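Side-chain contacts in effector protein HopAB2 (Pseudomonas syringae, PDB 2FD4), which acts as an E3 ubiquitin ligase through this C-terminal domain and suppresses programmed cell death and immunity in susceptible plants, while triggering Pto-dependent resistance in tomato: residues A11-Q16 against N112-A117; H45-G50 against H101-E106. All blocks are in the same frame, centred on the assembly; numbering follows the deposited sequence.

Interaction 1. Residues A11-Q16 against N112-A117; sequences ASQFSQ and NIAKYA
The amide end of Gln13 lies against the CG2 methyl of Ile113, and this meeting of a polar group with a branched side chain is the tight part of the contact. CG2 stands 3.5 Å from Gln13 OE1 and equally near Gln13 NE2, with Gln13 CD hardly farther, because the methyl lies to one side of the amide plane and is shifted past CD toward the oxygen and nitrogen. Two torsions bring this about. Gln13 has CG opposite its carbonyl carbon (chi1 -69°) and runs extended beyond it, which carries the amide across to the other segment. Ile113 sends CG1 opposite its backbone N (chi1 -178°), leading the longer branch away into the interior and leaving CG2 to meet the glutamine.

The looser side begins at Ala114, whose CB lies 4.1 Å from Gln13 OE1. Here a water takes over from direct contact: it lies 2.6 Å from Gln13 OE1 and accepts from Ala114 N at 3.0 Å, bridging side chain and backbone at the start of helix 113-116. Gln13 NE2 is engaged by the backbone oxygens of Pro9 and Ala110. The amide therefore has partners at both ends, which should fix its rotation.

An amide that packs on a methyl while its oxygen and nitrogen take polar partners thus ties the short 3-10 segment 11-16 to the weakly bonded helix 113-116 that leads into strand 117-121. Arg18 of strand 18-21, the parallel neighbour of 117-121 in the sheet, bonds to Ala114 O. Beneath, Ile113 packs on Leu64 of strand 61-65 and on Met88 and Leu91 of helix 88-97, a helix that Ala11 and Phe14 also touch.

Interaction 2. Residues H45-G50 against H101-E106; sequences HCLFGG and HPMTRE
Leu47 reaches across to Pro102 and Met103 with its two methyls divided between them, and every contact between the segments is apolar. CD2 meets the proline ring, 3.7 Å from Pro102 CG, while CD1 lies 3.9 Å from Met103 SD. With CG opposite the backbone N (chi1 -171°), Leu47 extends toward the other loop and sets its fork between the two residues. Phe48 adds a lighter touch: its CZ comes within 4.1 Å of Pro102 CB, the two side chains being roughly at right angles.

Polar bonds instead shape each loop from within. Cys46 to Gly49 forms a type I turn in which Phe48 N also donates to Cys46 SG at 3.3 Å, a nearly straight bond of 166°. In the facing loop Thr104 OG1 accepts from Glu106 N, an ST turn.

Phe48 and Pro102 are both inferred to bind E2, as is Phe94, consistent with two loops of a U-box-like ligase presenting one apolar surface. Helix 88-97 continues that surface: the ring of Phe94 meets Phe48, and Leu91 touches both Phe48 and Pro102. Strand 83-87 contributes Met86 against Leu47 and Ala84 against Met103, and Leu64 of strand 61-65 packs on Pro102.

Overall arrangement
The two contacts lie on opposite sides of the domain centre, about 15 Å apart between their centres, yet they share their supports: strand 61-65 and helix 88-97 pack against both, with Leu64 and Leu91 meeting residues of each. Interaction 1 is partly buried and mixes an amide, a methyl and a bridging water; interaction 2 is a surface contact made wholly of apolar side chains, in keeping with its inferred role in E2 binding. Their second segments also touch directly, Tyr116 CD1 lying 3.9 Å from His101 ND1. Along the chain, both segments of interaction 2 fall between those of interaction 1.

Interaction 1. Residues A11-Q16 against N112-A117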
loop_
_atom_site.group_PDB
_atom_site.type_symbol
_atom_site.label_atom_id
_atom_site.label_comp_id
_atom_site.label_asym_id
_atom_site.label_seq_id
_atom_site.Cartn_x
_atom_site.Cartn_y
_atom_site.Cartn_z
ATOM N N ALA A 11 4.266 -7.637 3.141
ATOM C CA ALA A 11 3.522 -6.853 4.144
ATOM C C ALA A 11 4.376 -6.508 5.402
ATOM O O ALA A 11 4.096 -5.498 6.121
ATOM C CB ALA A 11 2.237 -7.545 4.555
ATOM N N SER A 12 5.377 -7.339 5.709
ATOM C CA SER A 12 6.287 -7.060 6.826
ATOM C C SER A 12 7.143 -5.768 6.604
ATOM O O SER A 12 7.747 -5.249 7.530
ATOM C CB SER A 12 7.188 -8.240 7.138
ATOM O OG SER A 12 8.196 -8.375 6.134
ATOM N N GLN A 13 7.153 -5.230 5.392
ATOM C CA GLN A 13 7.851 -3.946 5.135
ATOM C C GLN A 13 7.050 -2.678 5.443
ATOM O O GLN A 13 7.568 -1.555 5.377
ATOM C CB GLN A 13 8.308 -3.912 3.688
ATOM C CG GLN A 13 9.397 -4.889 3.431
ATOM C CD GLN A 13 9.904 -4.849 2.020
ATOM O OE1 GLN A 13 10.429 -3.822 1.576
ATOM N NE2 GLN A 13 9.764 -5.961 1.295
ATOM N N PHE A 14 5.787 -2.843 5.795
ATOM C CA PHE A 14 4.874 -1.731 6.039
ATOM C C PHE A 14 5.483 -0.688 6.928
ATOM O O PHE A 14 5.478 0.473 6.584
ATOM C CB PHE A 14 3.588 -2.261 6.625
ATOM C CG PHE A 14 2.541 -1.224 6.870
ATOM C CD1 PHE A 14 1.997 -0.506 5.802
ATOM C CD2 PHE A 14 2.060 -0.987 8.147
ATOM C CE1 PHE A 14 1.058 0.406 5.978
ATOM C CE2 PHE A 14 1.079 -0.085 8.343
ATOM C CZ PHE A 14 0.539 0.615 7.262
ATOM N N SER A 15 6.015 -1.086 8.076
ATOM C CA SER A 15 6.592 -0.126 9.057
ATOM C C SER A 15 7.869 0.628 8.663
ATOM O O SER A 15 8.267 1.543 9.367
ATOM C CB SER A 15 6.859 -0.843 10.374
ATOM O OG SER A 15 5.652 -1.224 10.906
ATOM N N GLN A 16 8.517 0.173 7.607
ATOM C CA GLN A 16 9.712 0.778 7.062
ATOM C C GLN A 16 9.479 1.702 5.911
ATOM O O GLN A 16 10.410 2.266 5.354
ATOM C CB GLN A 16 10.626 -0.344 6.592
ATOM C CG GLN A 16 10.937 -1.291 7.692
ATOM C CD GLN A 16 11.469 -2.603 7.265
ATOM O OE1 GLN A 16 10.863 -3.342 6.502
ATOM N NE2 GLN A 16 12.630 -2.957 7.846
ATOM N N ASN A 112 11.350 -4.618 -4.437
ATOM C CA ASN A 112 11.187 -3.202 -4.791
ATOM C C ASN A 112 9.926 -2.502 -4.240
ATOM O O ASN A 112 9.666 -1.339 -4.545
ATOM C CB ASN A 112 11.236 -3.030 -6.318
ATOM C CG ASN A 112 10.002 -3.608 -7.041
ATOM O OD1 ASN A 112 9.195 -4.348 -6.467
ATOM N ND2 ASN A 112 9.867 -3.260 -8.332
ATOM N N ILE A 113 9.140 -3.164 -3.380
ATOM C CA ILE A 113 7.849 -2.558 -2.967
ATOM C C ILE A 113 8.067 -1.188 -2.280
ATOM O O ILE A 113 7.273 -0.249 -2.440
ATOM C CB ILE A 113 7.058 -3.537 -2.043
ATOM C CG1 ILE A 113 5.709 -2.943 -1.656
ATOM C CG2 ILE A 113 7.847 -3.882 -0.827
ATOM C CD1 ILE A 113 4.797 -2.710 -2.794
ATOM N N ALA A 114 9.180 -1.038 -1.576
ATOM C CA ALA A 114 9.390 0.183 -0.783
ATOM C C ALA A 114 9.659 1.399 -1.691
ATOM O O ALA A 114 9.490 2.527 -1.253
ATOM C CB ALA A 114 10.500 0.009 0.164
ATOM N N LYS A 115 10.006 1.131 -2.944
ATOM C CA LYS A 115 10.209 2.180 -3.966
ATOM C C LYS A 115 8.867 2.662 -4.524
ATOM O O LYS A 115 8.794 3.762 -5.169
ATOM C CB LYS A 115 11.071 1.638 -5.105
ATOM C CG LYS A 115 12.451 1.174 -4.694
ATOM C CD LYS A 115 13.262 0.677 -5.885
ATOM C CE LYS A 115 14.417 -0.263 -5.412
ATOM N NZ LYS A 115 15.217 -0.823 -6.565
ATOM N N TYR A 116 7.812 1.881 -4.280
ATOM C CA TYR A 116 6.524 2.235 -4.784
ATOM C C TYR A 116 5.525 2.571 -3.722
ATOM O O TYR A 116 4.598 3.280 -4.049
ATOM C CB TYR A 116 5.921 1.077 -5.609
ATOM C CG TYR A 116 6.535 0.801 -6.955
ATOM C CD1 TYR A 116 5.926 1.264 -8.109
ATOM C CD2 TYR A 116 7.619 -0.045 -7.097
ATOM C CE1 TYR A 116 6.410 0.993 -9.316
ATOM C CE2 TYR A 116 8.116 -0.359 -8.349
ATOM C CZ TYR A 116 7.486 0.184 -9.455
ATOM O OH TYR A 116 7.907 -0.069 -10.722
ATOM N N ALA A 117 5.636 1.992 -2.515
ATOM C CA ALA A 117 4.558 2.071 -1.500
ATOM C C ALA A 117 4.876 3.105 -0.412
ATOM O O ALA A 117 6.028 3.224 0.027
ATOM C CB ALA A 117 4.287 0.723 -0.878
HETATM O O HOH W 1 11.249 -3.108 -0.830
#

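Interaction 2. Residues H45-G50 against H101-E106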
loop_
_atom_site.group_PDB
_atom_site.type_symbol
_atom_site.label_atom_id
_atom_site.label_comp_id
_atom_site.label_asym_id
_atom_site.label_seq_id
_atom_site.Cartn_x
_atom_site.Cartn_y
_atom_site.Cartn_z
ATOM N N HIS A 45 -12.086 3.705 -1.628
ATOM C CA HIS A 45 -12.124 2.238 -1.607
ATOM C C HIS A 45 -10.778 1.710 -2.000
ATOM O O HIS A 45 -10.046 2.339 -2.766
ATOM C CB HIS A 45 -13.187 1.667 -2.552
ATOM C CG HIS A 45 -14.560 1.722 -1.984
ATOM N ND1 HIS A 45 -15.478 0.692 -2.102
ATOM C CD2 HIS A 45 -15.162 2.686 -1.251
ATOM C CE1 HIS A 45 -16.584 1.033 -1.471
ATOM N NE2 HIS A 45 -16.422 2.238 -0.953
ATOM N N CYS A 46 -10.439 0.557 -1.449
ATOM C CA CYS A 46 -9.187 -0.069 -1.788
ATOM C C CYS A 46 -9.317 -0.491 -3.231
ATOM O O CYS A 46 -10.399 -0.755 -3.739
ATOM C CB CYS A 46 -8.948 -1.255 -0.843
ATOM S SG CYS A 46 -7.617 -2.406 -1.247
ATOM N N LEU A 47 -8.195 -0.540 -3.930
ATOM C CA LEU A 47 -8.179 -1.119 -5.254
ATOM C C LEU A 47 -8.766 -2.572 -5.320
ATOM O O LEU A 47 -9.318 -2.999 -6.331
ATOM C CB LEU A 47 -6.691 -1.063 -5.667
ATOM C CG LEU A 47 -6.372 -1.420 -7.098
ATOM C CD1 LEU A 47 -6.947 -0.374 -8.031
ATOM C CD2 LEU A 47 -4.893 -1.537 -7.226
ATOM N N PHE A 48 -8.671 -3.319 -4.209
ATOM C CA PHE A 48 -9.139 -4.715 -4.168
ATOM C C PHE A 48 -10.495 -4.794 -3.468
ATOM O O PHE A 48 -10.997 -5.888 -3.193
ATOM C CB PHE A 48 -8.110 -5.591 -3.439
ATOM C CG PHE A 48 -6.752 -5.570 -4.103
ATOM C CD1 PHE A 48 -6.513 -6.369 -5.211
ATOM C CD2 PHE A 48 -5.745 -4.755 -3.626
ATOM C CE1 PHE A 48 -5.276 -6.338 -5.849
ATOM C CE2 PHE A 48 -4.519 -4.730 -4.222
ATOM C CZ PHE A 48 -4.294 -5.477 -5.357
ATOM N N GLY A 49 -11.074 -3.647 -3.146
ATOM C CA GLY A 49 -12.488 -3.638 -2.701
ATOM C C GLY A 49 -12.667 -3.183 -1.272
ATOM O O GLY A 49 -11.845 -3.481 -0.382
ATOM N N GLY A 50 -13.719 -2.412 -1.034
ATOM C CA GLY A 50 -14.036 -2.019 0.323
ATOM C C GLY A 50 -13.420 -0.697 0.732
ATOM O O GLY A 50 -12.440 -0.254 0.159
ATOM N N HIS A 101 2.730 -5.122 -10.723
ATOM C CA HIS A 101 1.985 -3.998 -10.220
ATOM C C HIS A 101 0.510 -4.144 -10.710
ATOM O O HIS A 101 0.228 -4.431 -11.856
ATOM C CB HIS A 101 2.684 -2.744 -10.716
ATOM C CG HIS A 101 2.042 -1.479 -10.252
ATOM N ND1 HIS A 101 2.722 -0.481 -9.587
ATOM C CD2 HIS A 101 0.791 -1.018 -10.454
ATOM C CE1 HIS A 101 1.888 0.510 -9.336
ATOM N NE2 HIS A 101 0.713 0.221 -9.877
ATOM N N PRO A 102 -0.418 -3.994 -9.811
ATOM C CA PRO A 102 -1.817 -4.262 -10.143
ATOM C C PRO A 102 -2.400 -3.335 -11.218
ATOM O O PRO A 102 -3.422 -3.714 -11.846
ATOM C CB PRO A 102 -2.500 -4.054 -8.797
ATOM C CG PRO A 102 -1.656 -3.147 -8.054
ATOM C CD PRO A 102 -0.284 -3.607 -8.394
ATOM N N MET A 103 -1.786 -2.155 -11.450
ATOM C CA MET A 103 -2.195 -1.293 -12.580
ATOM C C MET A 103 -1.255 -1.212 -13.789
ATOM O O MET A 103 -1.737 -1.130 -14.881
ATOM C CB MET A 103 -2.624 0.083 -12.097
ATOM C CG MET A 103 -3.930 -0.065 -11.229
ATOM S SD MET A 103 -4.253 1.377 -10.185
ATOM C CE MET A 103 -4.220 2.708 -11.392
ATOM N N THR A 104 0.066 -1.176 -13.587
ATOM C CA THR A 104 1.016 -1.000 -14.708
ATOM C C THR A 104 1.516 -2.339 -15.196
ATOM O O THR A 104 2.078 -2.440 -16.315
ATOM C CB THR A 104 2.209 -0.206 -14.292
ATOM O OG1 THR A 104 2.941 -0.946 -13.307
ATOM C CG2 THR A 104 1.769 1.116 -13.695
ATOM N N ARG A 105 1.365 -3.353 -14.343
ATOM C CA ARG A 105 1.892 -4.674 -14.583
ATOM C C ARG A 105 3.412 -4.783 -14.647
ATOM O O ARG A 105 3.939 -5.811 -15.024
ATOM C CB ARG A 105 1.290 -5.279 -15.825
ATOM C CG ARG A 105 -0.189 -5.421 -15.751
ATOM C CD ARG A 105 -0.675 -6.326 -16.879
ATOM N NE ARG A 105 -0.012 -7.647 -16.847
ATOM C CZ ARG A 105 -0.088 -8.568 -17.809
ATOM N NH1 ARG A 105 -0.806 -8.356 -18.900
ATOM N NH2 ARG A 105 0.563 -9.717 -17.680
ATOM N N GLU A 106 4.118 -3.766 -14.159
ATOM C CA GLU A 106 5.560 -3.843 -14.053
ATOM C C GLU A 106 5.894 -4.693 -12.845
ATOM O O GLU A 106 5.110 -4.756 -11.891
ATOM C CB GLU A 106 6.173 -2.453 -13.936
ATOM C CG GLU A 106 5.773 -1.507 -15.091
ATOM C CD GLU A 106 6.144 -2.038 -16.482
ATOM O OE1 GLU A 106 7.117 -2.823 -16.583
ATOM O OE2 GLU A 106 5.475 -1.655 -17.496
#